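Local coordinates for putative protein (Aquifex aeolicus, PDB 1T6T), which is of unknown function but carries a Toprim domain like that of RNase M5-type proteins, so it probably acts on nucleic acid, at residues Ala22-Glu27 with Lys41-Leu46; Lys64-Phe69 with Leu92-Phe97. All blocks are in the same frame, centred on the assembly; numbering follows the deposited sequence.

Contact 1: Ala22-Glu27 with Lys41-Leu46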
ATOM      1  N   ALA B  22      12.533  18.583  -6.147  1.00 14.88           N
ATOM      2  CA  ALA B  22      12.171  17.198  -6.426  1.00 14.35           C
ATOM      3  C   ALA B  22      10.865  16.823  -5.737  1.00 13.40           C
ATOM      4  O   ALA B  22      10.530  17.375  -4.692  1.00 14.60           O
ATOM      5  CB  ALA B  22      13.286  16.268  -5.964  1.00 14.74           C
ATOM      6  N   VAL B  23      10.138  15.881  -6.328  1.00 12.59           N
ATOM      7  CA  VAL B  23       8.876  15.425  -5.765  1.00 13.24           C
ATOM      8  C   VAL B  23       9.135  14.281  -4.796  1.00 12.41           C
ATOM      9  O   VAL B  23       9.993  13.430  -5.030  1.00 13.74           O
ATOM     10  CB  VAL B  23       7.909  14.920  -6.862  1.00 15.37           C
ATOM     11  CG1 VAL B  23       6.593  14.481  -6.233  1.00 14.64           C
ATOM     12  CG2 VAL B  23       7.652  16.013  -7.872  1.00 17.03           C
ATOM     13  N   ILE B  24       8.390  14.272  -3.701  1.00 10.32           N
ATOM     14  CA  ILE B  24       8.519  13.232  -2.692  1.00 10.04           C
ATOM     15  C   ILE B  24       7.417  12.205  -2.911  1.00 10.56           C
ATOM     16  O   ILE B  24       6.257  12.569  -3.126  1.00 10.74           O
ATOM     17  CB  ILE B  24       8.363  13.826  -1.273  1.00  9.41           C
ATOM     18  CG1 ILE B  24       9.520  14.788  -0.989  1.00 11.03           C
ATOM     19  CG2 ILE B  24       8.281  12.699  -0.238  1.00 12.78           C
ATOM     20  CD1 ILE B  24       9.320  15.658   0.238  1.00 12.99           C
ATOM     21  N   LEU B  25       7.781  10.929  -2.854  1.00 10.83           N
ATOM     22  CA  LEU B  25       6.807   9.855  -3.021  1.00 11.40           C
ATOM     23  C   LEU B  25       6.659   9.084  -1.716  1.00 10.41           C
ATOM     24  O   LEU B  25       7.651   8.655  -1.120  1.00 11.42           O
ATOM     25  CB  LEU B  25       7.241   8.883  -4.123  1.00 13.32           C
ATOM     26  CG  LEU B  25       7.457   9.419  -5.538  1.00 18.15           C
ATOM     27  CD1 LEU B  25       7.656   8.237  -6.487  1.00 21.46           C
ATOM     28  CD2 LEU B  25       6.262  10.247  -5.982  1.00 21.48           C
ATOM     29  N   VAL B  26       5.418   8.930  -1.267  1.00  9.82           N
ATOM     30  CA  VAL B  26       5.132   8.185  -0.049  1.00  9.60           C
ATOM     31  C   VAL B  26       4.034   7.191  -0.376  1.00 10.33           C
ATOM     32  O   VAL B  26       3.437   7.241  -1.448  1.00 11.00           O
ATOM     33  CB  VAL B  26       4.669   9.105   1.127  1.00 10.21           C
ATOM     34  CG1 VAL B  26       5.776  10.092   1.485  1.00 10.27           C
ATOM     35  CG2 VAL B  26       3.381   9.835   0.761  1.00  9.60           C
ATOM     36  N   GLU B  27       3.764   6.292   0.556  1.00 12.16           N
ATOM     37  CA  GLU B  27       2.756   5.275   0.334  1.00 14.70           C
ATOM     38  C   GLU B  27       1.334   5.748   0.589  1.00 14.63           C
ATOM     39  O   GLU B  27       0.462   5.583  -0.259  1.00 15.01           O
ATOM     40  CB  GLU B  27       3.044   4.071   1.232  1.00 18.64           C
ATOM     41  CG  GLU B  27       2.767   2.727   0.589  1.00 30.60           C
ATOM     42  CD  GLU B  27       1.352   2.597   0.079  1.00 34.47           C
ATOM     43  OE1 GLU B  27       0.412   2.613   0.905  1.00 37.74           O
ATOM     44  OE2 GLU B  27       1.185   2.482  -1.154  1.00 37.97           O
ATOM     45  N   LYS B  41       4.761  20.157   0.971  1.00 13.60           N
ATOM     46  CA  LYS B  41       3.590  19.883   0.146  1.00 14.29           C
ATOM     47  C   LYS B  41       3.783  19.144  -1.180  1.00 12.72           C
ATOM     48  O   LYS B  41       2.840  18.537  -1.683  1.00 13.08           O
ATOM     49  CB  LYS B  41       2.879  21.208  -0.139  1.00 16.69           C
ATOM     50  CG  LYS B  41       2.540  22.017   1.110  1.00 21.98           C
ATOM     51  CD  LYS B  41       1.464  21.335   1.934  1.00 27.01           C
ATOM     52  CE  LYS B  41       0.156  21.242   1.154  1.00 30.53           C
ATOM     53  NZ  LYS B  41      -0.928  20.570   1.929  1.00 31.24           N
ATOM     54  N   ASN B  42       4.984  19.200  -1.746  1.00 11.83           N
ATOM     55  CA  ASN B  42       5.250  18.552  -3.028  1.00 10.76           C
ATOM     56  C   ASN B  42       5.415  17.055  -2.799  1.00 11.64           C
ATOM     57  O   ASN B  42       6.508  16.503  -2.921  1.00 10.27           O
ATOM     58  CB  ASN B  42       6.506  19.166  -3.661  1.00 12.16           C
ATOM     59  CG  ASN B  42       6.711  18.734  -5.101  1.00 11.81           C
ATOM     60  OD1 ASN B  42       5.777  18.288  -5.771  1.00 11.75           O
ATOM     61  ND2 ASN B  42       7.938  18.880  -5.591  1.00 11.73           N
ATOM     62  N   VAL B  43       4.295  16.406  -2.491  1.00 12.17           N
ATOM     63  CA  VAL B  43       4.275  14.984  -2.177  1.00 11.02           C
ATOM     64  C   VAL B  43       3.173  14.245  -2.924  1.00 10.50           C
ATOM     65  O   VAL B  43       2.072  14.764  -3.095  1.00 10.61           O
ATOM     66  CB  VAL B  43       4.034  14.778  -0.657  1.00 11.65           C
ATOM     67  CG1 VAL B  43       4.083  13.291  -0.308  1.00 10.76           C
ATOM     68  CG2 VAL B  43       5.065  15.549   0.149  1.00 12.74           C
ATOM     69  N   ILE B  44       3.481  13.037  -3.377  1.00  9.55           N
ATOM     70  CA  ILE B  44       2.497  12.206  -4.060  1.00 10.81           C
ATOM     71  C   ILE B  44       2.356  10.922  -3.261  1.00 11.27           C
ATOM     72  O   ILE B  44       3.357  10.289  -2.919  1.00 12.77           O
ATOM     73  CB  ILE B  44       2.937  11.814  -5.494  1.00 11.17           C
ATOM     74  CG1 ILE B  44       2.980  13.052  -6.392  1.00 12.07           C
ATOM     75  CG2 ILE B  44       1.965  10.772  -6.072  1.00 12.74           C
ATOM     76  CD1 ILE B  44       3.453  12.752  -7.801  1.00 14.24           C
ATOM     77  N   ASP B  45       1.121  10.552  -2.946  1.00 11.42           N
ATOM     78  CA  ASP B  45       0.879   9.309  -2.217  1.00 12.79           C
ATOM     79  C   ASP B  45       0.505   8.239  -3.239  1.00 12.91           C
ATOM     80  O   ASP B  45      -0.352   8.456  -4.097  1.00 13.57           O
ATOM     81  CB  ASP B  45      -0.218   9.501  -1.155  1.00 13.88           C
ATOM     82  CG  ASP B  45      -1.499  10.105  -1.711  1.00 19.35           C
ATOM     83  OD1 ASP B  45      -1.434  10.986  -2.593  1.00 22.16           O
ATOM     84  OD2 ASP B  45      -2.582   9.706  -1.237  1.00 20.26           O
ATOM     85  N   LEU B  46       1.169   7.090  -3.148  1.00 11.13           N
ATOM     86  CA  LEU B  46       0.978   5.990  -4.088  1.00 11.96           C
ATOM     87  C   LEU B  46      -0.315   5.177  -3.977  1.00 11.44           C
ATOM     88  O   LEU B  46      -0.876   4.764  -4.991  1.00 12.31           O
ATOM     89  CB  LEU B  46       2.183   5.045  -3.995  1.00 12.92           C
ATOM     90  CG  LEU B  46       2.384   3.990  -5.083  1.00 16.88           C
ATOM     91  CD1 LEU B  46       2.622   4.664  -6.430  1.00 17.88           C
ATOM     92  CD2 LEU B  46       3.573   3.113  -4.712  1.00 18.05           C
TER
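Strands 23-26 and 43-45 run parallel and belong to one beta-alpha-beta unit of the Toprim fold, with helix 29-36 as the crossover. Asn42, Ile44 and Val26 bury the most surface here. Asn42 sits just before its strand, at the centre of an inverse gamma turn. Its O accepts from Ile24 N at 3.0 Å, in the carbonyl plane. Its CG is anti to the backbone N (chi1 -170°), which sends the amide across the Val23 side chain at about a right angle. OD1 lies 3.6 Å from Val23 CG2. ND2 is hydrogen-bonded to Ser19 O, in the turn between helix 8-18 and strand 23-26. An alanine here would remove the amide and would probably loosen the packing on Val23 and the tie to the chain after helix 8-18.

Ile44 uses both backbone groups. Its N donates to Ile24 O at 2.8 Å, nearly along the C=O axis, and its O accepts from Val26 N. Its side chain lies beside Leu25, pointing the same way, with Ile44 CB 3.7 Å from Leu25 CD2. Its CG1 and CD1 reach Val23 CG1. Met57 and Leu58 of helix 51-58 pack on Ile44 on this face.

Val26 is on the other face, with Ile24 and Val43. Its CG2 takes the crowded position between the backbone N and the carbonyl carbon. This methyl meets Val43 CG1 at 3.7 Å, the two side chains crossing at about a right angle. The ladder ends where Leu46 N donates to Val26 O at 2.8 Å, with an N-H...O angle of 157°.

Contact 2: Lys64-Phe69 with Leu92-Phe97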
ATOM      1  N   LYS B  64      13.623  14.756 -10.850  1.00 18.36           N
ATOM      2  CA  LYS B  64      14.087  14.043  -9.670  1.00 18.63           C
ATOM      3  C   LYS B  64      12.957  13.672  -8.719  1.00 17.73           C
ATOM      4  O   LYS B  64      12.006  14.434  -8.529  1.00 15.91           O
ATOM      5  CB  LYS B  64      15.117  14.897  -8.933  1.00 21.67           C
ATOM      6  CG  LYS B  64      15.959  14.137  -7.923  1.00 28.68           C
ATOM      7  CD  LYS B  64      16.881  15.067  -7.134  1.00 32.96           C
ATOM      8  CE  LYS B  64      17.776  15.909  -8.037  1.00 36.82           C
ATOM      9  NZ  LYS B  64      17.021  16.952  -8.799  1.00 39.46           N
ATOM     10  N   VAL B  65      13.075  12.490  -8.126  1.00 14.77           N
ATOM     11  CA  VAL B  65      12.080  11.998  -7.189  1.00 15.69           C
ATOM     12  C   VAL B  65      12.732  11.508  -5.901  1.00 15.65           C
ATOM     13  O   VAL B  65      13.692  10.738  -5.928  1.00 16.16           O
ATOM     14  CB  VAL B  65      11.272  10.829  -7.789  1.00 16.67           C
ATOM     15  CG1 VAL B  65      10.306  10.287  -6.754  1.00 17.25           C
ATOM     16  CG2 VAL B  65      10.521  11.290  -9.026  1.00 18.43           C
ATOM     17  N   ILE B  66      12.205  11.964  -4.772  1.00 12.34           N
ATOM     18  CA  ILE B  66      12.706  11.544  -3.474  1.00 11.63           C
ATOM     19  C   ILE B  66      11.802  10.413  -2.976  1.00 12.06           C
ATOM     20  O   ILE B  66      10.604  10.615  -2.777  1.00 11.00           O
ATOM     21  CB  ILE B  66      12.667  12.710  -2.467  1.00 12.93           C
ATOM     22  CG1 ILE B  66      13.633  13.817  -2.915  1.00 11.37           C
ATOM     23  CG2 ILE B  66      13.020  12.206  -1.075  1.00 12.48           C
ATOM     24  CD1 ILE B  66      13.499  15.106  -2.127  1.00 14.43           C
ATOM     25  N   LEU B  67      12.365   9.223  -2.795  1.00 12.21           N
ATOM     26  CA  LEU B  67      11.577   8.088  -2.317  1.00 12.74           C
ATOM     27  C   LEU B  67      11.536   8.090  -0.796  1.00 13.66           C
ATOM     28  O   LEU B  67      12.580   8.101  -0.141  1.00 14.90           O
ATOM     29  CB  LEU B  67      12.179   6.768  -2.812  1.00 14.08           C
ATOM     30  CG  LEU B  67      12.258   6.586  -4.326  1.00 15.63           C
ATOM     31  CD1 LEU B  67      12.784   5.195  -4.634  1.00 17.47           C
ATOM     32  CD2 LEU B  67      10.878   6.789  -4.951  1.00 16.49           C
ATOM     33  N   LEU B  68      10.333   8.104  -0.236  1.00 13.32           N
ATOM     34  CA  LEU B  68      10.175   8.107   1.215  1.00 14.13           C
ATOM     35  C   LEU B  68       9.172   7.081   1.702  1.00 14.94           C
ATOM     36  O   LEU B  68       8.189   7.430   2.347  1.00 16.63           O
ATOM     37  CB  LEU B  68       9.735   9.479   1.725  1.00 16.31           C
ATOM     38  CG  LEU B  68      10.781  10.465   2.242  1.00 23.21           C
ATOM     39  CD1 LEU B  68      10.059  11.557   3.023  1.00 22.03           C
ATOM     40  CD2 LEU B  68      11.793   9.755   3.142  1.00 21.24           C
ATOM     41  N   PHE B  69       9.417   5.816   1.394  1.00 15.58           N
ATOM     42  CA  PHE B  69       8.526   4.758   1.842  1.00 16.32           C
ATOM     43  C   PHE B  69       8.997   4.274   3.206  1.00 16.73           C
ATOM     44  O   PHE B  69      10.162   4.455   3.568  1.00 15.61           O
ATOM     45  CB  PHE B  69       8.526   3.628   0.821  1.00 16.18           C
ATOM     46  CG  PHE B  69       7.989   4.046  -0.508  1.00 16.34           C
ATOM     47  CD1 PHE B  69       6.630   4.304  -0.667  1.00 15.73           C
ATOM     48  CD2 PHE B  69       8.842   4.248  -1.586  1.00 15.76           C
ATOM     49  CE1 PHE B  69       6.132   4.764  -1.882  1.00 18.05           C
ATOM     50  CE2 PHE B  69       8.352   4.707  -2.805  1.00 17.52           C
ATOM     51  CZ  PHE B  69       6.996   4.966  -2.954  1.00 16.92           C
ATOM     52  N   LEU B  92      15.625  10.683 -12.005  1.00 15.86           N
ATOM     53  CA  LEU B  92      16.737  10.575 -11.071  1.00 17.65           C
ATOM     54  C   LEU B  92      16.074  10.232  -9.737  1.00 18.21           C
ATOM     55  O   LEU B  92      15.160  10.929  -9.298  1.00 19.78           O
ATOM     56  CB  LEU B  92      17.483  11.906 -10.964  1.00 18.82           C
ATOM     57  CG  LEU B  92      18.204  12.330 -12.245  1.00 22.05           C
ATOM     58  CD1 LEU B  92      18.805  13.719 -12.077  1.00 24.69           C
ATOM     59  CD2 LEU B  92      19.284  11.309 -12.570  1.00 23.41           C
ATOM     60  N   VAL B  93      16.521   9.153  -9.109  1.00 16.24           N
ATOM     61  CA  VAL B  93      15.948   8.705  -7.846  1.00 17.75           C
ATOM     62  C   VAL B  93      16.839   9.041  -6.652  1.00 18.84           C
ATOM     63  O   VAL B  93      18.012   8.676  -6.617  1.00 18.35           O
ATOM     64  CB  VAL B  93      15.697   7.175  -7.888  1.00 18.63           C
ATOM     65  CG1 VAL B  93      15.162   6.685  -6.554  1.00 20.33           C
ATOM     66  CG2 VAL B  93      14.716   6.851  -9.007  1.00 18.23           C
ATOM     67  N   ASP B  94      16.272   9.742  -5.675  1.00 18.60           N
ATOM     68  CA  ASP B  94      17.007  10.133  -4.478  1.00 18.14           C
ATOM     69  C   ASP B  94      16.576   9.275  -3.290  1.00 17.79           C
ATOM     70  O   ASP B  94      15.423   9.326  -2.866  1.00 18.11           O
ATOM     71  CB  ASP B  94      16.739  11.608  -4.161  1.00 20.68           C
ATOM     72  CG  ASP B  94      17.587  12.127  -3.017  1.00 24.96           C
ATOM     73  OD1 ASP B  94      18.161  11.311  -2.267  1.00 25.53           O
ATOM     74  OD2 ASP B  94      17.671  13.364  -2.860  1.00 28.65           O
ATOM     75  N   GLU B  95      17.505   8.483  -2.760  1.00 16.16           N
ATOM     76  CA  GLU B  95      17.221   7.627  -1.609  1.00 16.26           C
ATOM     77  C   GLU B  95      17.959   8.125  -0.371  1.00 14.88           C
ATOM     78  O   GLU B  95      17.850   7.532   0.700  1.00 15.58           O
ATOM     79  CB  GLU B  95      17.657   6.184  -1.887  1.00 17.07           C
ATOM     80  CG  GLU B  95      16.788   5.429  -2.867  1.00 17.42           C
ATOM     81  CD  GLU B  95      17.217   3.982  -3.002  1.00 21.95           C
ATOM     82  OE1 GLU B  95      18.256   3.719  -3.648  1.00 22.27           O
ATOM     83  OE2 GLU B  95      16.523   3.107  -2.445  1.00 21.75           O
ATOM     84  N   ASN B  96      18.710   9.210  -0.518  1.00 16.08           N
ATOM     85  CA  ASN B  96      19.474   9.746   0.602  1.00 17.56           C
ATOM     86  C   ASN B  96      18.654  10.081   1.839  1.00 15.98           C
ATOM     87  O   ASN B  96      19.086   9.815   2.954  1.00 16.72           O
ATOM     88  CB  ASN B  96      20.263  10.986   0.172  1.00 21.43           C
ATOM     89  CG  ASN B  96      21.299  10.677  -0.890  1.00 25.11           C
ATOM     90  OD1 ASN B  96      21.972   9.650  -0.834  1.00 27.28           O
ATOM     91  ND2 ASN B  96      21.439  11.571  -1.858  1.00 27.42           N
ATOM     92  N   PHE B  97      17.477  10.665   1.658  1.00 14.75           N
ATOM     93  CA  PHE B  97      16.656  11.024   2.806  1.00 13.10           C
ATOM     94  C   PHE B  97      16.135   9.803   3.538  1.00 13.19           C
ATOM     95  O   PHE B  97      16.157   9.750   4.771  1.00 14.21           O
ATOM     96  CB  PHE B  97      15.503  11.926   2.365  1.00 13.83           C
ATOM     97  CG  PHE B  97      15.931  13.332   2.070  1.00 12.25           C
ATOM     98  CD1 PHE B  97      16.130  14.243   3.104  1.00 16.15           C
ATOM     99  CD2 PHE B  97      16.174  13.737   0.762  1.00 14.31           C
ATOM    100  CE1 PHE B  97      16.568  15.542   2.838  1.00 16.16           C
ATOM    101  CE2 PHE B  97      16.612  15.032   0.485  1.00 15.33           C
ATOM    102  CZ  PHE B  97      16.809  15.934   1.527  1.00 17.18           C
TER
HETATM  103  O   HOH W   1      14.945   9.445  -0.121  1.00 13.77           O
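Lys64 opens this parallel pairing of strands 64-67 and 92-94. Its CG is anti to the backbone N (chi1 -164°) and rests 3.6 Å from Leu92 O, so the aliphatic part of the chain makes the contact. Val65 holds the ladder with two bonds: its N donates to Leu92 O, and its O accepts from Asp94 N at 2.8 Å. Ile66 lies side by side with Asp94, CG1 against CB. Its CG2 comes obliquely to the Phe97 ring, 4.0 Å from Phe97 CD2, and CD1 lies near CE2. Asp94 OD1 accepts from Asn96 N at 2.8 Å, a capping bond at the start of helix 96-101. Leu67 N donates to Asp94 O, which also takes a bond from a water that donates to Leu67 O as well. That water bridges the strands as they part. On the face that carries Val65 and Val93, Leu67 CD1 presses on Val93 CG1 at 3.4 Å, tighter than usual van der Waals contact. Leu68 brings CD2 to within 4.4 Å of Phe97 CB.

The pair forms a beta-alpha-beta unit with helix 73-88, which packs against Val65 and Leu67. Helix 8-18 lies against Ile66, Leu68 and Phe97. Strand 23-26 flanks strand 64-67.

From the N terminus, helix 8-18 leads into strand 23-26. The chain then crosses through helix 29-36 to strand 43-45, where contact 1 closes the first loop. Helix 51-58 follows and leads to strand 64-67. Helix 73-88 then carries the chain to strand 92-94, where contact 2 closes the second loop. The loops come in series and neither nests nor crosses. The two contacts meet at the middle of the sheet, where strands 23-26 and 64-67 are neighbours: Val23 O and Leu25 N probably hydrogen-bond to Ile66. The resulting parallel order is 43-45, 23-26, 64-67, 92-94, so each contact joins an inner strand to one that is outermost within this chain.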